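Local coordinates for protein probable adenylyl-sulfate kinase (Synechocystis sp., PDB 5CB8) that catalyses the ATP-dependent 3'-phosphorylation of adenosine 5'-phosphosulfate to 3'-phosphoadenylyl sulfate, the activated form of sulfate, at residues 28-33 with 125-130; 107-112 with 160-165. One frame throughout, in Å; residues are numbered along the deposited sequence.

Interaction 1 of 2, residues 28-33 with 125-130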
# COMPACT_ATOMS: atom_id res chain seq x y z
N ILE B 28 -0.25 1.05 -14.90
CA ILE B 28 -0.98 0.51 -16.04
C ILE B 28 -2.22 -0.17 -15.48
O ILE B 28 -2.11 -1.19 -14.80
CB ILE B 28 -0.11 -0.48 -16.83
CG1 ILE B 28 1.21 0.19 -17.25
CG2 ILE B 28 -0.86 -1.03 -18.06
CD1 ILE B 28 2.25 -0.78 -17.77
N TRP B 29 -3.40 0.40 -15.77
CA TRP B 29 -4.62 0.04 -15.05
C TRP B 29 -5.61 -0.72 -15.94
O TRP B 29 -6.27 -0.12 -16.80
CB TRP B 29 -5.30 1.30 -14.49
CG TRP B 29 -6.43 1.00 -13.54
CD1 TRP B 29 -7.69 0.57 -13.87
CD2 TRP B 29 -6.41 1.11 -12.11
NE1 TRP B 29 -8.45 0.41 -12.73
CE2 TRP B 29 -7.68 0.73 -11.64
CE3 TRP B 29 -5.42 1.50 -11.19
CZ2 TRP B 29 -8.00 0.72 -10.28
CZ3 TRP B 29 -5.74 1.49 -9.84
CH2 TRP B 29 -7.02 1.10 -9.39
N LEU B 30 -5.72 -2.03 -15.72
CA LEU B 30 -6.61 -2.85 -16.53
C LEU B 30 -7.99 -2.96 -15.86
O LEU B 30 -8.11 -3.46 -14.73
CB LEU B 30 -6.02 -4.25 -16.76
CG LEU B 30 -5.02 -4.35 -17.92
CD1 LEU B 30 -3.80 -3.48 -17.69
CD2 LEU B 30 -4.58 -5.79 -18.17
N THR B 31 -9.01 -2.48 -16.56
CA THR B 31 -10.38 -2.53 -16.08
C THR B 31 -11.23 -3.35 -17.05
O THR B 31 -10.94 -3.39 -18.24
CB THR B 31 -10.95 -1.09 -15.94
OG1 THR B 31 -12.32 -1.15 -15.50
CG2 THR B 31 -10.88 -0.34 -17.26
N GLY B 32 -12.26 -4.02 -16.56
CA GLY B 32 -13.11 -4.81 -17.44
C GLY B 32 -13.90 -5.85 -16.66
O GLY B 32 -13.65 -6.05 -15.47
N LEU B 33 -14.82 -6.53 -17.34
CA LEU B 33 -15.70 -7.51 -16.69
C LEU B 33 -14.93 -8.68 -16.10
O LEU B 33 -13.80 -8.95 -16.51
CB LEU B 33 -16.72 -8.07 -17.70
CG LEU B 33 -17.67 -7.04 -18.33
CD1 LEU B 33 -18.59 -7.73 -19.34
CD2 LEU B 33 -18.48 -6.37 -17.23
N VAL B 125 -6.37 0.89 -19.36
CA VAL B 125 -6.49 -0.13 -20.38
C VAL B 125 -7.86 -0.79 -20.24
O VAL B 125 -8.14 -1.41 -19.22
CB VAL B 125 -5.37 -1.18 -20.23
CG1 VAL B 125 -5.47 -2.25 -21.32
CG2 VAL B 125 -3.99 -0.51 -20.29
N PHE B 126 -8.72 -0.61 -21.24
CA PHE B 126 -10.05 -1.23 -21.24
C PHE B 126 -9.94 -2.64 -21.81
O PHE B 126 -9.78 -2.82 -23.01
CB PHE B 126 -11.01 -0.39 -22.10
CG PHE B 126 -12.43 -0.89 -22.13
CD1 PHE B 126 -12.89 -1.83 -21.21
CD2 PHE B 126 -13.32 -0.41 -23.08
CE1 PHE B 126 -14.20 -2.28 -21.24
CE2 PHE B 126 -14.64 -0.85 -23.12
CZ PHE B 126 -15.07 -1.80 -22.19
N VAL B 127 -9.99 -3.64 -20.93
CA VAL B 127 -10.04 -5.03 -21.36
C VAL B 127 -11.50 -5.33 -21.64
O VAL B 127 -12.29 -5.59 -20.71
CB VAL B 127 -9.46 -5.96 -20.30
CG1 VAL B 127 -9.43 -7.39 -20.83
CG2 VAL B 127 -8.05 -5.51 -19.93
N ASN B 128 -11.86 -5.29 -22.92
CA ASN B 128 -13.25 -5.28 -23.35
C ASN B 128 -13.66 -6.60 -23.99
O ASN B 128 -13.33 -6.86 -25.16
CB ASN B 128 -13.43 -4.13 -24.36
CG ASN B 128 -14.86 -3.99 -24.86
OD1 ASN B 128 -15.79 -4.65 -24.39
ND2 ASN B 128 -15.05 -3.08 -25.83
N ALA B 129 -14.37 -7.44 -23.24
CA ALA B 129 -14.99 -8.65 -23.78
C ALA B 129 -16.50 -8.54 -23.61
O ALA B 129 -16.97 -7.99 -22.62
CB ALA B 129 -14.46 -9.88 -23.06
N PRO B 130 -17.27 -9.07 -24.58
CA PRO B 130 -18.73 -8.99 -24.45
C PRO B 130 -19.20 -9.76 -23.22
O PRO B 130 -18.59 -10.77 -22.87
CB PRO B 130 -19.23 -9.69 -25.71
CG PRO B 130 -18.10 -9.54 -26.70
CD PRO B 130 -16.86 -9.65 -25.86
O HOH W 1 -14.82 -6.14 -20.23

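Interaction 2 of 2, residues 107-112 with 160-165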
# COMPACT_ATOMS: atom_id res chain seq x y z
N PRO B 107 -15.37 -1.01 -11.60
CA PRO B 107 -16.52 -0.79 -12.48
C PRO B 107 -17.02 0.64 -12.49
O PRO B 107 -17.83 0.97 -13.36
CB PRO B 107 -17.59 -1.71 -11.87
CG PRO B 107 -17.25 -1.74 -10.40
CD PRO B 107 -15.74 -1.70 -10.35
N TYR B 108 -16.56 1.49 -11.57
CA TYR B 108 -17.01 2.88 -11.55
C TYR B 108 -16.04 3.86 -12.21
O TYR B 108 -14.92 4.07 -11.72
CB TYR B 108 -17.36 3.32 -10.12
CG TYR B 108 -18.55 2.55 -9.58
CD1 TYR B 108 -19.84 2.89 -9.97
CD2 TYR B 108 -18.38 1.48 -8.71
CE1 TYR B 108 -20.94 2.19 -9.50
CE2 TYR B 108 -19.48 0.77 -8.23
CZ TYR B 108 -20.75 1.13 -8.63
OH TYR B 108 -21.85 0.44 -8.16
N ALA B 109 -16.48 4.49 -13.30
CA ALA B 109 -15.65 5.42 -14.06
C ALA B 109 -15.13 6.59 -13.23
O ALA B 109 -13.96 6.97 -13.34
CB ALA B 109 -16.41 5.93 -15.29
N ALA B 110 -15.99 7.18 -12.40
CA ALA B 110 -15.58 8.35 -11.60
C ALA B 110 -14.44 8.00 -10.64
O ALA B 110 -13.58 8.83 -10.35
CB ALA B 110 -16.77 8.93 -10.84
N ILE B 111 -14.45 6.77 -10.13
CA ILE B 111 -13.38 6.31 -9.24
C ILE B 111 -12.09 6.05 -10.02
O ILE B 111 -11.00 6.42 -9.57
CB ILE B 111 -13.78 5.03 -8.50
CG1 ILE B 111 -15.07 5.25 -7.70
CG2 ILE B 111 -12.63 4.56 -7.60
CD1 ILE B 111 -14.91 6.25 -6.57
N ARG B 112 -12.19 5.42 -11.19
CA ARG B 112 -10.99 5.24 -12.03
C ARG B 112 -10.37 6.59 -12.37
O ARG B 112 -9.15 6.75 -12.39
CB ARG B 112 -11.33 4.49 -13.33
CG ARG B 112 -11.81 3.04 -13.09
CD ARG B 112 -11.87 2.24 -14.41
NE ARG B 112 -12.62 2.93 -15.46
CZ ARG B 112 -13.88 2.66 -15.79
NH1 ARG B 112 -14.55 1.71 -15.17
NH2 ARG B 112 -14.48 3.36 -16.75
N PRO B 160 -23.32 -2.48 -11.56
CA PRO B 160 -22.88 -1.72 -12.74
C PRO B 160 -21.52 -2.13 -13.29
O PRO B 160 -20.66 -2.59 -12.55
CB PRO B 160 -22.78 -0.28 -12.21
CG PRO B 160 -23.61 -0.24 -10.97
CD PRO B 160 -23.46 -1.61 -10.37
N TYR B 161 -21.34 -1.97 -14.60
CA TYR B 161 -20.00 -1.83 -15.14
C TYR B 161 -20.05 -0.64 -16.08
O TYR B 161 -20.84 -0.62 -17.03
CB TYR B 161 -19.45 -3.07 -15.88
CG TYR B 161 -18.05 -2.76 -16.36
CD1 TYR B 161 -16.98 -2.75 -15.46
CD2 TYR B 161 -17.80 -2.38 -17.68
CE1 TYR B 161 -15.70 -2.42 -15.87
CE2 TYR B 161 -16.53 -2.04 -18.09
CZ TYR B 161 -15.48 -2.06 -17.19
OH TYR B 161 -14.21 -1.72 -17.60
N GLU B 162 -19.24 0.37 -15.78
CA GLU B 162 -19.23 1.59 -16.59
C GLU B 162 -17.98 1.59 -17.46
O GLU B 162 -16.88 1.84 -16.97
CB GLU B 162 -19.25 2.81 -15.67
CG GLU B 162 -20.43 2.82 -14.69
CD GLU B 162 -20.39 3.99 -13.72
OE1 GLU B 162 -19.32 4.62 -13.57
OE2 GLU B 162 -21.44 4.29 -13.10
N PRO B 163 -18.15 1.31 -18.76
CA PRO B 163 -16.98 1.14 -19.62
C PRO B 163 -16.23 2.45 -19.85
O PRO B 163 -16.86 3.50 -19.97
CB PRO B 163 -17.58 0.65 -20.94
CG PRO B 163 -18.98 1.18 -20.93
CD PRO B 163 -19.42 1.16 -19.50
N PRO B 164 -14.89 2.39 -19.90
CA PRO B 164 -14.10 3.57 -20.24
C PRO B 164 -14.58 4.20 -21.55
O PRO B 164 -14.86 3.47 -22.50
CB PRO B 164 -12.70 2.99 -20.42
CG PRO B 164 -12.66 1.88 -19.44
CD PRO B 164 -14.04 1.25 -19.52
N THR B 165 -14.70 5.52 -21.58
CA THR B 165 -15.11 6.19 -22.81
C THR B 165 -13.89 6.68 -23.58
O THR B 165 -13.96 6.90 -24.79
CB THR B 165 -16.04 7.37 -22.51
OG1 THR B 165 -15.43 8.21 -21.51
CG2 THR B 165 -17.39 6.86 -22.00
O HOH W 2 -18.71 6.60 -11.82

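Interaction 1 of 2, residues 28-33 with 125-130
Leu30 and Val125 are paired on neighbouring parallel strands and send their side chains out on the same sheet face, lying side by side, with Leu30 CD1 3.8 Å from Val125 CB. Val127, two residues on, meets the same leucine at a slant: with CG1 anti to the backbone N (chi1 -175°), its CG2 lies beside the N and anti to the carbonyl carbon, and touches CG of Leu30 at 3.8 Å, so the leucine touches both valines. Ile28 extends this apolar row, one of its methyls, CG2, resting against CG2 of Val125.

The other face carries Thr31 and Phe126. With Thr31 OG1 anti to the backbone N (chi1 178°), the methyl CG2 comes 3.5 Å from Val125 O, while the hydroxyl turns to Ile105 O and Ser106 OG. The Phe126 ring brings its edge to Thr31 O and has CB of Asn128 over the centre of one face.

The backbones are joined by three hydrogen bonds, from Val125 N to Trp29 O (2.8 Å), Thr31 N to Val125 O (3.0 Å) and Val127 N to Thr31 O (2.9 Å). Beyond them the chains part, and a water bridges Leu33 N and Val127 O. Gly32 CA approaches Val127 O at 3.5 Å; a beta carbon here would collide with that oxygen, in keeping with the first glycine of a probable P-loop.

Strand 26-31 is flanked by strands 99-103 and 122-127; helix 38-50 packs on Leu30 and Val127, and helix 178-191 on Ile28 and Val125.

Interaction 2 of 2, residues 107-112 with 160-165
The guanidinium of Arg112 is sandwiched: Pro164 CD lies over one face, 3.5 Å from NH2, and CA of Ala109, from the arginine's own helix, lies over the opposite face toward the rim. At its edge, close to the plane, Glu162 O is gripped end-on by both NH1 (2.9 Å) and NH2 (2.8 Å), a two-nitrogen hold on a single backbone oxygen that restricts rotation of the group. A bend in the arginine chain at chi3 (-52°) turns its end toward this carbonyl. NE forms a salt bridge with Glu124, and NH1 also reaches Ser106 O. Replacing the arginine by a leucine would probably leave Glu162 O without its two donors and the Glu124 carboxylate without its charged mate, and take away the flat group between Pro164 and Ala109.

The Tyr108 ring and the Glu162 carboxylate stand almost perpendicular, 80° apart, with OE2 3.8 Å from CD1. Farther out, the tyrosine OH meets CG of Pro160 at 3.4 Å, the two side chains crossing at a slant. The other carboxylate oxygen, OE1, accepts from Ala109 N (2.9 Å) on its anti side and, through a water, from Ala110 N. A negative charge at this N-terminal turn would be expected to interact favourably with the helix dipole. Glu162 N in turn donates to Pro107 O (2.9 Å), while the Pro107 ring packs against CD1 of Tyr161.

Glu162 thus binds through its side chain and carbonyl to the first turn of helix 109-119, and through its amide to Pro107 just before it, next to Ser106, the presumed phosphoserine position. Pro107 lines the adenosine 5'-phosphosulfate pocket of this APS kinase, and the contact joins the 160-165 loop to the helix start beside that pocket.

In the fold
Interactions 1 and 2 lie with their centres about 10 Å apart and meet directly at Thr31. Its OG1 is 2.9 Å from Tyr161 OH, a probable hydrogen bond, and its CG2 packs on Pro164 CG at 3.6 Å, which ties the central parallel strands to the 160-165 loop. Ser106, the presumed phosphoserine intermediate, is touched by both contacts, and its OG also bonds Trp29 NE1 of interaction 1. The side chain of Pro107 comes within about 3 Å, nearest atoms, of bound adenosine 5'-phosphosulfate. Gly32 and Leu33 belong to the probable ATP site, and the Val127 side chain lies about 5 Å, nearest atoms, from a sulfate ion.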